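Local coordinates for protein putative L-alanine-DL-glutamate epimerase (Burkholderia xenovorans, PDB 2OO6) that probably catalyses a metal-dependent racemisation or epimerisation, as a member of the mandelate racemase/muconate lactonizing enzyme family, at residues A[114-119]-A[337-342]; A[135-140]-A[345-350]; A[198-203]-A[236-241]; A[264-269]-A[288-293]. One frame throughout, in Å; residues are numbered along the deposited sequence. Where two conformers were deposited one is given.

Overall arrangement
The four contacts sample a fold of the enolase superfamily. Interactions 3 and 4 lie in its beta/alpha barrel and follow one another along the chain; their centres are 21 Å apart, and they touch where Leu241 meets Pro264. Both are nested within the long loops closed by interactions 1 and 2, whose segments alternate along the chain. Those two join residues 114-119, which lead into strand 118-123, and the loop 135-140 to the chain running into strand 342-344 and the loop after it, with centres 27 Å apart. Interaction 1 also packs on interaction 4, through Arg340 and Val288. Interaction 4 carries the metal-binding Glu269, interaction 3 lies in the outer layer, and the long-range pair bring distant parts of the chain together.

Interaction 1 of 4, residues A[114-119]-A[337-342]; sequences KLRDRV and PNLRIM
The carbonyl oxygen of Pro337 takes two N-H donors. Arg116 NH2 reaches Pro337 O across the contact at 3.2 Å, and Leu339 N makes a weak bond to the same oxygen within the inverse gamma turn centred on Asn338. The oxygen lies near the guanidinium plane, but the N-H is bent away from it (141°), a moderate bond. The larger polar hold on this arginine comes from NH1, which donates to Val336 O and Ala333 O at the end of helix 323-335. A turn at chi3 (65°) swings the guanidinium across Leu339, whose CD2 covers one face, 3.6 Å from Arg116 NH1.

Apolar groups flank this polar link. Leu115 CD2 presses on Pro337 CA at 3.5 Å. Val119 CG1, anti to its own backbone nitrogen (chi1 179°), touches both Leu339 CD2 at 3.7 Å and Met342 CB at 3.6 Å, crossing each side chain at about a right angle where strands 118-123 and 342-344 begin to run parallel. Glu66 of a third subunit packs on Leu115 and Pro337. With the guanidinium shared among backbone carbonyls at a helix end, its charge is probably met in good part by carbonyl dipoles.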
loop_
_atom_site.group_PDB
_atom_site.type_symbol
_atom_site.label_atom_id
_atom_site.label_comp_id
_atom_site.label_asym_id
_atom_site.label_seq_id
_atom_site.Cartn_x
_atom_site.Cartn_y
_atom_site.Cartn_z
ATOM N N LYS A 114 39.151 -1.688 13.095
ATOM C CA LYS A 114 38.604 -3.038 13.256
ATOM C C LYS A 114 37.658 -3.173 14.443
ATOM O O LYS A 114 37.786 -2.446 15.434
ATOM C CB LYS A 114 39.686 -4.120 13.223
ATOM C CG LYS A 114 40.681 -4.120 14.325
ATOM C CD LYS A 114 41.592 -5.361 14.086
ATOM C CE LYS A 114 42.686 -5.462 15.129
ATOM N NZ LYS A 114 43.373 -6.803 14.959
ATOM N N LEU A 115 36.706 -4.087 14.323
ATOM C CA LEU A 115 35.730 -4.388 15.358
ATOM C C LEU A 115 35.961 -5.756 15.969
ATOM O O LEU A 115 35.413 -6.051 17.019
ATOM C CB LEU A 115 34.293 -4.380 14.780
ATOM C CG LEU A 115 33.481 -3.125 14.942
ATOM C CD1 LEU A 115 33.872 -2.155 13.886
ATOM C CD2 LEU A 115 32.022 -3.368 14.856
ATOM N N ARG A 116 36.703 -6.608 15.268
ATOM C CA ARG A 116 36.958 -7.975 15.716
ATOM C C ARG A 116 38.287 -8.372 15.100
ATOM O O ARG A 116 38.670 -7.810 14.077
ATOM C CB ARG A 116 35.834 -8.936 15.263
ATOM C CG ARG A 116 35.588 -8.957 13.744
ATOM C CD ARG A 116 34.430 -9.909 13.332
ATOM N NE ARG A 116 33.129 -9.474 13.853
ATOM C CZ ARG A 116 32.379 -8.506 13.325
ATOM N NH1 ARG A 116 32.775 -7.854 12.237
ATOM N NH2 ARG A 116 31.212 -8.192 13.880
ATOM N N ASP A 117 38.971 -9.330 15.733
ATOM C CA ASP A 117 40.314 -9.797 15.332
ATOM C C ASP A 117 40.256 -11.029 14.446
ATOM O O ASP A 117 41.223 -11.338 13.746
ATOM C CB ASP A 117 41.117 -10.207 16.582
ATOM C CG ASP A 117 41.598 -9.010 17.399
ATOM O OD1 ASP A 117 41.734 -7.893 16.844
ATOM O OD2 ASP A 117 41.843 -9.190 18.608
ATOM N N ARG A 118 39.154 -11.768 14.547
ATOM C CA ARG A 118 38.976 -13.019 13.809
ATOM C C ARG A 118 37.571 -13.075 13.260
ATOM O O ARG A 118 36.651 -12.523 13.875
ATOM C CB ARG A 118 39.211 -14.221 14.717
ATOM C CG ARG A 118 40.593 -14.218 15.340
ATOM C CD ARG A 118 41.009 -15.577 15.833
ATOM N NE ARG A 118 42.408 -15.524 16.264
ATOM C CZ ARG A 118 43.061 -16.527 16.843
ATOM N NH1 ARG A 118 42.455 -17.691 17.080
ATOM N NH2 ARG A 118 44.333 -16.363 17.182
ATOM N N VAL A 119 37.406 -13.752 12.121
ATOM C CA VAL A 119 36.112 -13.798 11.428
ATOM C C VAL A 119 35.668 -15.258 11.230
ATOM O O VAL A 119 36.390 -16.044 10.612
ATOM C CB VAL A 119 36.202 -13.069 10.051
ATOM C CG1 VAL A 119 34.884 -13.115 9.307
ATOM C CG2 VAL A 119 36.636 -11.618 10.226
ATOM N N PRO A 337 29.975 -4.076 11.731
ATOM C CA PRO A 337 29.336 -4.642 12.948
ATOM C C PRO A 337 28.339 -5.763 12.626
ATOM O O PRO A 337 28.412 -6.850 13.204
ATOM C CB PRO A 337 28.625 -3.423 13.581
ATOM C CG PRO A 337 28.488 -2.409 12.491
ATOM C CD PRO A 337 29.671 -2.642 11.558
ATOM N N ASN A 338 27.439 -5.514 11.672
ATOM C CA ASN A 338 26.365 -6.455 11.332
ATOM C C ASN A 338 26.832 -7.579 10.380
ATOM O O ASN A 338 26.334 -7.686 9.250
ATOM C CB ASN A 338 25.126 -5.706 10.789
ATOM C CG ASN A 338 25.460 -4.777 9.593
ATOM O OD1 ASN A 338 26.451 -4.027 9.610
ATOM N ND2 ASN A 338 24.624 -4.825 8.568
ATOM N N LEU A 339 27.802 -8.388 10.843
ATOM C CA LEU A 339 28.457 -9.419 10.004
ATOM C C LEU A 339 27.854 -10.774 10.336
ATOM O O LEU A 339 27.957 -11.255 11.478
ATOM C CB LEU A 339 29.995 -9.440 10.222
ATOM C CG LEU A 339 30.771 -10.518 9.438
ATOM C CD1 LEU A 339 30.774 -10.146 7.937
ATOM C CD2 LEU A 339 32.214 -10.626 9.959
ATOM N N ARG A 340 27.214 -11.395 9.350
ATOM C CA ARG A 340 26.624 -12.714 9.554
ATOM C C ARG A 340 27.679 -13.816 9.685
ATOM O O ARG A 340 27.607 -14.639 10.618
ATOM C CB ARG A 340 25.641 -13.091 8.416
ATOM C CG ARG A 340 24.968 -14.457 8.610
ATOM C CD ARG A 340 24.050 -14.375 9.843
ATOM N NE ARG A 340 23.477 -15.650 10.326
ATOM C CZ ARG A 340 24.061 -16.483 11.195
ATOM N NH1 ARG A 340 25.291 -16.229 11.681
ATOM N NH2 ARG A 340 23.408 -17.581 11.592
ATOM N N ILE A 341 28.613 -13.831 8.735
ATOM C CA ILE A 341 29.616 -14.895 8.547
ATOM C C ILE A 341 30.394 -14.499 7.289
ATOM O O ILE A 341 29.938 -13.642 6.527
ATOM C CB ILE A 341 28.957 -16.305 8.334
ATOM C CG1 ILE A 341 30.006 -17.438 8.490
ATOM C CG2 ILE A 341 28.209 -16.379 6.970
ATOM C CD1 ILE A 341 29.396 -18.826 8.762
ATOM N N MET A 342 31.570 -15.081 7.068
ATOM C CA MET A 342 32.295 -14.795 5.829
ATOM C C MET A 342 32.526 -16.058 5.020
ATOM O O MET A 342 32.889 -17.109 5.564
ATOM C CB MET A 342 33.605 -14.050 6.106
ATOM C CG MET A 342 34.517 -13.833 4.836
ATOM S SD MET A 342 35.995 -12.856 5.199
ATOM C CE MET A 342 37.018 -13.514 3.875
#

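Interaction 2 of 4, residues A[135-140]-A[345-350]; sequences KFFGPP and DIDRLA
Phe137 and Asp347 meet through a CH-pi contact. The CB of Asp347 stands over one face of the Phe137 ring, 4.0 Å from the ring centroid and 29° off its normal, with Phe137 CD1 as the closest ring atom. The ring extends towards the partner chain so that its rim also meets backbone: Phe137 CE1 lies 3.5 Å from Arg348 C, which sits in the plane of the ring. Phe137 CG lies anti to the carbonyl carbon (chi1 -47°), which directs the ring at Asp347 and toward the other loop. Its plane is nearly parallel to that of Trp129, a further ring partner.

Apolar packing continues through Leu349. Its CD2 methyl touches Phe136 CB at 4.0 Å and Phe137 CZ at 4.1 Å, so that one branch serves both phenylalanines.

No direct hydrogen bond joins the loops; two waters do that work. One gives a proton to Phe136 O and accepts from Ala350 N, at 2.8 Å each. The other donates to Gly138 O at 2.9 Å and to Asp347 OD1 at 2.7 Å.

The charged end of Asp347 is held mainly elsewhere, OD1 by a salt bridge to Arg130 NE and OD2 by Trp123 NE1. Nearby, Asp345 OD1 is hydrogen-bonded to ND1 of His125, a residue seen to bind fumarate and 2-oxoglutarate. Carboxylates held by strand 118-123, the residues just past it and helix 128-132 are consistent with a second shell behind His125 in the ligand pocket of this enolase-superfamily barrel.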
loop_
_atom_site.group_PDB
_atom_site.type_symbol
_atom_site.label_atom_id
_atom_site.label_comp_id
_atom_site.label_asym_id
_atom_site.label_seq_id
_atom_site.Cartn_x
_atom_site.Cartn_y
_atom_site.Cartn_z
ATOM N N LYS A 135 40.207 -32.135 -11.417
ATOM C CA LYS A 135 41.541 -31.947 -12.008
ATOM C C LYS A 135 42.373 -30.995 -11.148
ATOM O O LYS A 135 43.591 -31.058 -11.167
ATOM C CB LYS A 135 41.413 -31.442 -13.458
ATOM C CG LYS A 135 42.695 -30.990 -14.190
ATOM C CD LYS A 135 42.411 -30.887 -15.714
ATOM C CE LYS A 135 43.223 -29.786 -16.452
ATOM N NZ LYS A 135 44.693 -30.078 -16.621
ATOM N N PHE A 136 41.704 -30.141 -10.367
ATOM C CA PHE A 136 42.386 -29.090 -9.608
ATOM C C PHE A 136 42.301 -29.260 -8.096
ATOM O O PHE A 136 43.206 -28.834 -7.370
ATOM C CB PHE A 136 41.873 -27.720 -10.050
ATOM C CG PHE A 136 42.047 -27.466 -11.517
ATOM C CD1 PHE A 136 43.318 -27.180 -12.040
ATOM C CD2 PHE A 136 40.968 -27.548 -12.386
ATOM C CE1 PHE A 136 43.505 -26.952 -13.401
ATOM C CE2 PHE A 136 41.139 -27.326 -13.764
ATOM C CZ PHE A 136 42.418 -27.025 -14.270
ATOM N N PHE A 137 41.227 -29.889 -7.622
ATOM C CA PHE A 137 41.076 -30.146 -6.181
ATOM C C PHE A 137 40.822 -31.617 -5.918
ATOM O O PHE A 137 40.099 -32.279 -6.668
ATOM C CB PHE A 137 39.928 -29.336 -5.573
ATOM C CG PHE A 137 39.918 -27.895 -5.971
ATOM C CD1 PHE A 137 40.858 -27.001 -5.448
ATOM C CD2 PHE A 137 38.968 -27.424 -6.873
ATOM C CE1 PHE A 137 40.854 -25.655 -5.827
ATOM C CE2 PHE A 137 38.941 -26.074 -7.245
ATOM C CZ PHE A 137 39.886 -25.188 -6.725
ATOM N N GLY A 138 41.418 -32.119 -4.843
ATOM C CA GLY A 138 41.231 -33.494 -4.435
ATOM C C GLY A 138 40.922 -33.553 -2.957
ATOM O O GLY A 138 41.042 -32.543 -2.259
ATOM N N PRO A 139 40.516 -34.739 -2.468
ATOM C CA PRO A 139 40.241 -35.917 -3.304
ATOM C C PRO A 139 38.950 -35.742 -4.117
ATOM O O PRO A 139 38.028 -35.062 -3.658
ATOM C CB PRO A 139 40.099 -37.058 -2.288
ATOM C CG PRO A 139 39.729 -36.383 -1.002
ATOM C CD PRO A 139 40.334 -35.005 -1.032
ATOM N N PRO A 140 38.885 -36.333 -5.326
ATOM C CA PRO A 140 37.659 -36.235 -6.145
ATOM C C PRO A 140 36.460 -36.797 -5.409
ATOM O O PRO A 140 36.595 -37.693 -4.568
ATOM C CB PRO A 140 37.969 -37.110 -7.355
ATOM C CG PRO A 140 39.477 -37.066 -7.454
ATOM C CD PRO A 140 39.930 -37.122 -6.005
ATOM N N ASP A 345 37.016 -20.169 0.448
ATOM C CA ASP A 345 37.278 -21.457 -0.181
ATOM C C ASP A 345 38.470 -22.109 0.468
ATOM O O ASP A 345 39.565 -21.524 0.532
ATOM C CB ASP A 345 37.502 -21.304 -1.676
ATOM C CG ASP A 345 36.213 -21.045 -2.421
ATOM O OD1 ASP A 345 35.302 -21.918 -2.366
ATOM O OD2 ASP A 345 36.113 -19.976 -3.068
ATOM N N ILE A 346 38.251 -23.314 0.971
ATOM C CA ILE A 346 39.312 -24.025 1.652
ATOM C C ILE A 346 40.060 -24.918 0.634
ATOM O O ILE A 346 41.260 -25.135 0.752
ATOM C CB ILE A 346 38.754 -24.748 2.911
ATOM C CG1 ILE A 346 38.265 -23.720 3.968
ATOM C CG2 ILE A 346 39.752 -25.721 3.509
ATOM C CD1 ILE A 346 39.281 -22.586 4.338
ATOM N N ASP A 347 39.362 -25.371 -0.404
ATOM C CA ASP A 347 40.031 -26.006 -1.526
ATOM C C ASP A 347 40.887 -24.960 -2.229
ATOM O O ASP A 347 40.396 -23.899 -2.617
ATOM C CB ASP A 347 39.011 -26.619 -2.493
ATOM C CG ASP A 347 38.179 -27.714 -1.832
ATOM O OD1 ASP A 347 38.775 -28.748 -1.452
ATOM O OD2 ASP A 347 36.951 -27.508 -1.639
ATOM N N ARG A 348 42.174 -25.234 -2.368
ATOM C CA ARG A 348 43.029 -24.279 -3.067
ATOM C C ARG A 348 43.850 -24.906 -4.195
ATOM O O ARG A 348 44.290 -26.047 -4.092
ATOM C CB ARG A 348 43.910 -23.489 -2.095
ATOM C CG ARG A 348 45.164 -24.178 -1.670
ATOM C CD ARG A 348 46.031 -23.261 -0.805
ATOM N NE ARG A 348 47.125 -24.038 -0.211
ATOM C CZ ARG A 348 47.024 -24.770 0.904
ATOM N NH1 ARG A 348 45.880 -24.828 1.582
ATOM N NH2 ARG A 348 48.080 -25.443 1.345
ATOM N N LEU A 349 44.044 -24.122 -5.256
ATOM C CA LEU A 349 44.908 -24.480 -6.383
ATOM C C LEU A 349 46.338 -24.794 -5.932
ATOM O O LEU A 349 46.867 -24.175 -4.998
ATOM C CB LEU A 349 44.962 -23.328 -7.397
ATOM C CG LEU A 349 43.646 -22.916 -8.066
ATOM C CD1 LEU A 349 43.866 -21.660 -8.890
ATOM C CD2 LEU A 349 43.079 -24.068 -8.951
ATOM N N ALA A 350 46.963 -25.744 -6.622
ATOM C CA ALA A 350 48.319 -26.163 -6.262
ATOM C C ALA A 350 49.260 -24.975 -6.300
ATOM O O ALA A 350 50.192 -24.906 -5.516
ATOM C CB ALA A 350 48.812 -27.268 -7.200
HETATM O O HOH W 1 45.433 -27.409 -8.229
HETATM O O HOH W 2 41.139 -29.677 -2.256
#

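Interaction 3 of 4, residues A[198-203]-A[236-241]; sequences NLRAHL and LADFDL
Helix 193-210 meets the turn that follows the next helix, 226-235, on the outside of the beta/alpha barrel: it offers Arg200 and Leu203 to Leu236, Asp238 and Phe239 of this type I beta turn. For the deposited Asp238 conformer considered here, one of two, Arg200 grips the carboxylate end-on. Arg200 NH2 lies 2.8 Å from Asp238 OD1, while NH1 and NH2 both donate to OD2. The two flat groups are nearly coplanar, 21° apart, and both oxygens use syn lone pairs. Arg200 NE and NH1 also form salt bridges with Glu235 and Glu204, so three acidic partners share the arginine and probably stabilise its positive charge.

Below this polar cluster the packing turns aromatic and aliphatic. Phe239 CE2 lies over one face of the guanidinium, 3.2 Å from Arg200 NH1, but the ring is tilted by 44° rather than stacked flat. The other flank of that ring reaches the helix, with Phe239 CE1 3.6 Å from Leu203 CB. Deeper in, Leu203 CD1 and Leu236 CD1 touch at 3.7 Å, their side chains crossing at about a right angle.

The two leucines continue inward onto strand 215-219, through Ile216 and Leu218 respectively. Adjacent helices that close over the strand between them, with charges outermost and leucines beneath, compose the outer layer of a beta/alpha barrel.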
loop_
_atom_site.group_PDB
_atom_site.type_symbol
_atom_site.label_atom_id
_atom_site.label_comp_id
_atom_site.label_asym_id
_atom_site.label_seq_id
_atom_site.Cartn_x
_atom_site.Cartn_y
_atom_site.Cartn_z
ATOM N N ASN A 198 17.282 -35.873 -5.493
ATOM C CA ASN A 198 18.738 -35.806 -5.483
ATOM C C ASN A 198 19.266 -34.774 -4.478
ATOM O O ASN A 198 20.249 -35.022 -3.791
ATOM C CB ASN A 198 19.243 -35.528 -6.886
ATOM C CG ASN A 198 19.363 -36.787 -7.691
ATOM O OD1 ASN A 198 20.283 -37.585 -7.470
ATOM N ND2 ASN A 198 18.427 -36.995 -8.629
ATOM N N LEU A 199 18.595 -33.622 -4.402
ATOM C CA LEU A 199 18.861 -32.647 -3.332
ATOM C C LEU A 199 18.771 -33.299 -1.955
ATOM O O LEU A 199 19.676 -33.156 -1.129
ATOM C CB LEU A 199 17.870 -31.474 -3.408
ATOM C CG LEU A 199 18.286 -30.256 -4.219
ATOM C CD1 LEU A 199 17.080 -29.323 -4.411
ATOM C CD2 LEU A 199 19.468 -29.497 -3.516
ATOM N N ARG A 200 17.676 -34.020 -1.706
ATOM C CA ARG A 200 17.506 -34.737 -0.442
ATOM C C ARG A 200 18.643 -35.765 -0.209
ATOM O O ARG A 200 19.274 -35.784 0.852
ATOM C CB ARG A 200 16.120 -35.406 -0.410
ATOM C CG ARG A 200 15.888 -36.359 0.765
ATOM C CD ARG A 200 14.370 -36.702 0.887
ATOM N NE ARG A 200 13.589 -35.588 1.422
ATOM C CZ ARG A 200 13.632 -35.175 2.690
ATOM N NH1 ARG A 200 14.430 -35.764 3.572
ATOM N NH2 ARG A 200 12.880 -34.155 3.084
ATOM N N ALA A 201 18.921 -36.582 -1.214
ATOM C CA ALA A 201 19.954 -37.614 -1.076
ATOM C C ALA A 201 21.303 -36.963 -0.737
ATOM O O ALA A 201 22.031 -37.456 0.133
ATOM C CB ALA A 201 20.064 -38.427 -2.351
ATOM N N HIS A 202 21.605 -35.860 -1.430
ATOM C CA HIS A 202 22.904 -35.169 -1.309
ATOM C C HIS A 202 23.050 -34.565 0.082
ATOM O O HIS A 202 24.068 -34.775 0.747
ATOM C CB HIS A 202 23.062 -34.101 -2.408
ATOM C CG HIS A 202 24.347 -33.336 -2.354
ATOM N ND1 HIS A 202 25.452 -33.675 -3.109
ATOM C CD2 HIS A 202 24.689 -32.206 -1.679
ATOM C CE1 HIS A 202 26.423 -32.803 -2.887
ATOM N NE2 HIS A 202 25.986 -31.901 -2.024
ATOM N N LEU A 203 22.013 -33.851 0.528
ATOM C CA LEU A 203 22.031 -33.201 1.835
ATOM C C LEU A 203 22.002 -34.188 2.991
ATOM O O LEU A 203 22.655 -33.959 4.006
ATOM C CB LEU A 203 20.886 -32.183 1.960
ATOM C CG LEU A 203 21.044 -30.981 1.020
ATOM C CD1 LEU A 203 19.714 -30.233 0.841
ATOM C CD2 LEU A 203 22.147 -30.014 1.495
ATOM N N LEU A 236 12.384 -29.745 1.631
ATOM C CA LEU A 236 13.496 -29.748 2.546
ATOM C C LEU A 236 13.112 -29.141 3.846
ATOM O O LEU A 236 13.976 -28.733 4.626
ATOM C CB LEU A 236 14.670 -29.000 1.939
ATOM C CG LEU A 236 15.241 -29.638 0.686
ATOM C CD1 LEU A 236 16.367 -28.783 0.145
ATOM C CD2 LEU A 236 15.729 -31.066 0.949
ATOM N N ALA A 237 11.806 -29.109 4.104
ATOM C CA ALA A 237 11.294 -28.427 5.269
ATOM C C ALA A 237 11.862 -28.980 6.575
ATOM O O ALA A 237 12.004 -28.216 7.526
ATOM C CB ALA A 237 9.781 -28.490 5.296
ATOM N N ASP A 238 12.180 -30.270 6.607
ATOM C CA ASP A 238 12.631 -31.013 7.787
ATOM C C ASP A 238 14.133 -30.902 8.066
ATOM O O ASP A 238 14.621 -31.365 9.091
ATOM C CB ASP A 238 12.279 -32.498 7.602
ATOM C CG ASP A 238 12.712 -33.041 6.239
ATOM O OD1 ASP A 238 12.422 -32.388 5.195
ATOM O OD2 ASP A 238 13.331 -34.135 6.207
ATOM N N PHE A 239 14.868 -30.359 7.105
ATOM C CA PHE A 239 16.318 -30.167 7.213
ATOM C C PHE A 239 16.701 -28.957 8.034
ATOM O O PHE A 239 15.965 -27.960 8.097
ATOM C CB PHE A 239 16.966 -30.037 5.845
ATOM C CG PHE A 239 17.184 -31.333 5.162
ATOM C CD1 PHE A 239 18.419 -31.966 5.234
ATOM C CD2 PHE A 239 16.156 -31.926 4.449
ATOM C CE1 PHE A 239 18.621 -33.179 4.602
ATOM C CE2 PHE A 239 16.343 -33.148 3.804
ATOM C CZ PHE A 239 17.574 -33.769 3.873
ATOM N N ASP A 240 17.858 -29.036 8.679
ATOM C CA ASP A 240 18.361 -27.898 9.439
ATOM C C ASP A 240 19.411 -27.192 8.590
ATOM O O ASP A 240 20.540 -27.686 8.447
ATOM C CB ASP A 240 18.964 -28.367 10.757
ATOM C CG ASP A 240 19.767 -27.286 11.456
ATOM O OD1 ASP A 240 19.295 -26.137 11.585
ATOM O OD2 ASP A 240 20.892 -27.618 11.885
ATOM N N LEU A 241 19.022 -26.046 8.031
ATOM C CA LEU A 241 19.869 -25.287 7.089
ATOM C C LEU A 241 20.165 -23.900 7.621
ATOM O O LEU A 241 19.261 -23.167 8.022
ATOM C CB LEU A 241 19.210 -25.219 5.698
ATOM C CG LEU A 241 18.948 -26.572 5.018
ATOM C CD1 LEU A 241 18.082 -26.430 3.760
ATOM C CD2 LEU A 241 20.242 -27.362 4.694
#

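Interaction 4 of 4, residues A[264-269]-A[288-293]; sequences PISSCE and VAIVDT
Ser267 O accepts the amide of Ile290 at 2.7 Å in a nearly straight bond (168°), the shortest across this pair of strands. Val288 N reaches Ile265 O at 3.1 Å, and Ser267 N gives Val288 O a weak bond at 3.3 Å. Beyond the paired residues, Ile290 CG2 packs against Glu269 CB at 3.5 Å.

Strands 265-267 and 288-291 run parallel and are joined through helix 273-282 in a beta-alpha-beta crossover of the barrel. Glu269 stands just past the C-terminal end of its strand and has been seen to bind magnesium, as have Asp219 and Glu245.

Past the strand ends, water takes over from direct bonding. One molecule donates to Cys268 O and accepts from Asp292 N, each at 2.8 Å; another donates to Glu269 O at 2.9 Å and to Asp292 OD2 at 3.2 Å. Asp292 is in turn the N-cap of the next helix, its OD1 taking the amide of Trp295. Further out, Ser266, Val288 and Ile290 all lean on Trp243 of the neighbouring strand, while Ser267 OG is hydrogen-bonded to Ile246 O and Ala289 rests on Phe281 of the crossover helix.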
loop_
_atom_site.group_PDB
_atom_site.type_symbol
_atom_site.label_atom_id
_atom_site.label_comp_id
_atom_site.label_asym_id
_atom_site.label_seq_id
_atom_site.Cartn_x
_atom_site.Cartn_y
_atom_site.Cartn_z
ATOM N N PRO A 264 16.179 -19.733 6.959
ATOM C CA PRO A 264 16.685 -18.382 6.650
ATOM C C PRO A 264 17.018 -18.309 5.174
ATOM O O PRO A 264 17.567 -19.265 4.595
ATOM C CB PRO A 264 17.970 -18.251 7.492
ATOM C CG PRO A 264 17.793 -19.297 8.607
ATOM C CD PRO A 264 17.022 -20.429 7.956
ATOM N N ILE A 265 16.615 -17.216 4.556
ATOM C CA ILE A 265 16.912 -16.984 3.154
ATOM C C ILE A 265 17.985 -15.922 3.003
ATOM O O ILE A 265 17.887 -14.799 3.568
ATOM C CB ILE A 265 15.657 -16.517 2.337
ATOM C CG1 ILE A 265 14.542 -17.589 2.339
ATOM C CG2 ILE A 265 16.070 -16.136 0.920
ATOM C CD1 ILE A 265 14.949 -18.994 1.754
ATOM N N SER A 266 18.986 -16.238 2.178
ATOM C CA SER A 266 19.986 -15.251 1.791
ATOM C C SER A 266 19.941 -14.964 0.285
ATOM O O SER A 266 19.464 -15.792 -0.504
ATOM C CB SER A 266 21.393 -15.718 2.166
ATOM O OG SER A 266 21.727 -16.885 1.432
ATOM N N SER A 267 20.425 -13.782 -0.102
ATOM C CA SER A 267 20.451 -13.358 -1.510
ATOM C C SER A 267 21.366 -12.139 -1.681
ATOM O O SER A 267 21.980 -11.659 -0.691
ATOM C CB SER A 267 19.014 -12.989 -1.979
ATOM O OG SER A 267 18.895 -12.968 -3.403
ATOM N N CYS A 268 21.452 -11.653 -2.923
ATOM C CA CYS A 268 21.975 -10.290 -3.255
ATOM C C CYS A 268 23.433 -10.272 -3.717
ATOM O O CYS A 268 24.000 -9.191 -3.974
ATOM C CB CYS A 268 21.805 -9.293 -2.097
ATOM S SG CYS A 268 20.105 -9.161 -1.421
ATOM N N GLU A 269 24.058 -11.446 -3.797
ATOM C CA GLU A 269 25.497 -11.495 -4.101
ATOM C C GLU A 269 25.853 -10.853 -5.450
ATOM O O GLU A 269 27.026 -10.524 -5.668
ATOM C CB GLU A 269 26.036 -12.939 -4.036
ATOM C CG GLU A 269 25.957 -13.733 -5.321
ATOM C CD GLU A 269 26.631 -15.139 -5.210
ATOM O OE1 GLU A 269 27.142 -15.499 -4.123
ATOM O OE2 GLU A 269 26.609 -15.886 -6.214
ATOM N N VAL A 288 19.346 -12.654 5.254
ATOM C CA VAL A 288 20.764 -12.260 5.188
ATOM C C VAL A 288 21.068 -11.664 3.825
ATOM O O VAL A 288 20.667 -12.215 2.800
ATOM C CB VAL A 288 21.714 -13.481 5.415
ATOM C CG1 VAL A 288 23.191 -13.053 5.248
ATOM C CG2 VAL A 288 21.454 -14.143 6.809
ATOM N N ALA A 289 21.812 -10.563 3.811
ATOM C CA ALA A 289 22.195 -9.941 2.540
ATOM C C ALA A 289 23.645 -10.269 2.208
ATOM O O ALA A 289 24.539 -9.980 2.993
ATOM C CB ALA A 289 21.993 -8.457 2.611
ATOM N N ILE A 290 23.879 -10.897 1.061
ATOM C CA ILE A 290 25.247 -11.117 0.595
ATOM C C ILE A 290 25.747 -9.905 -0.180
ATOM O O ILE A 290 25.080 -9.426 -1.108
ATOM C CB ILE A 290 25.362 -12.338 -0.352
ATOM C CG1 ILE A 290 24.603 -13.572 0.194
ATOM C CG2 ILE A 290 26.847 -12.654 -0.660
ATOM C CD1 ILE A 290 25.083 -14.079 1.507
ATOM N N VAL A 291 26.949 -9.449 0.156
ATOM C CA VAL A 291 27.526 -8.267 -0.483
ATOM C C VAL A 291 28.818 -8.623 -1.189
ATOM O O VAL A 291 29.809 -9.064 -0.552
ATOM C CB VAL A 291 27.809 -7.147 0.532
ATOM C CG1 VAL A 291 28.395 -5.919 -0.188
ATOM C CG2 VAL A 291 26.499 -6.747 1.277
ATOM N N ASP A 292 28.848 -8.384 -2.486
ATOM C CA ASP A 292 30.056 -8.710 -3.212
ATOM C C ASP A 292 30.908 -7.455 -3.248
ATOM O O ASP A 292 30.658 -6.549 -4.042
ATOM C CB ASP A 292 29.744 -9.233 -4.632
ATOM C CG ASP A 292 30.999 -9.743 -5.323
ATOM O OD1 ASP A 292 32.106 -9.146 -5.080
ATOM O OD2 ASP A 292 30.912 -10.725 -6.076
ATOM N N THR A 293 31.890 -7.392 -2.362
ATOM C CA THR A 293 32.733 -6.205 -2.237
ATOM C C THR A 293 33.795 -6.122 -3.332
ATOM O O THR A 293 34.365 -5.054 -3.571
ATOM C CB THR A 293 33.462 -6.131 -0.862
ATOM O OG1 THR A 293 34.532 -7.071 -0.845
ATOM C CG2 THR A 293 32.510 -6.415 0.324
HETATM O O HOH W 3 26.427 -7.789 -3.727
HETATM O O HOH W 4 28.473 -11.893 -7.710
#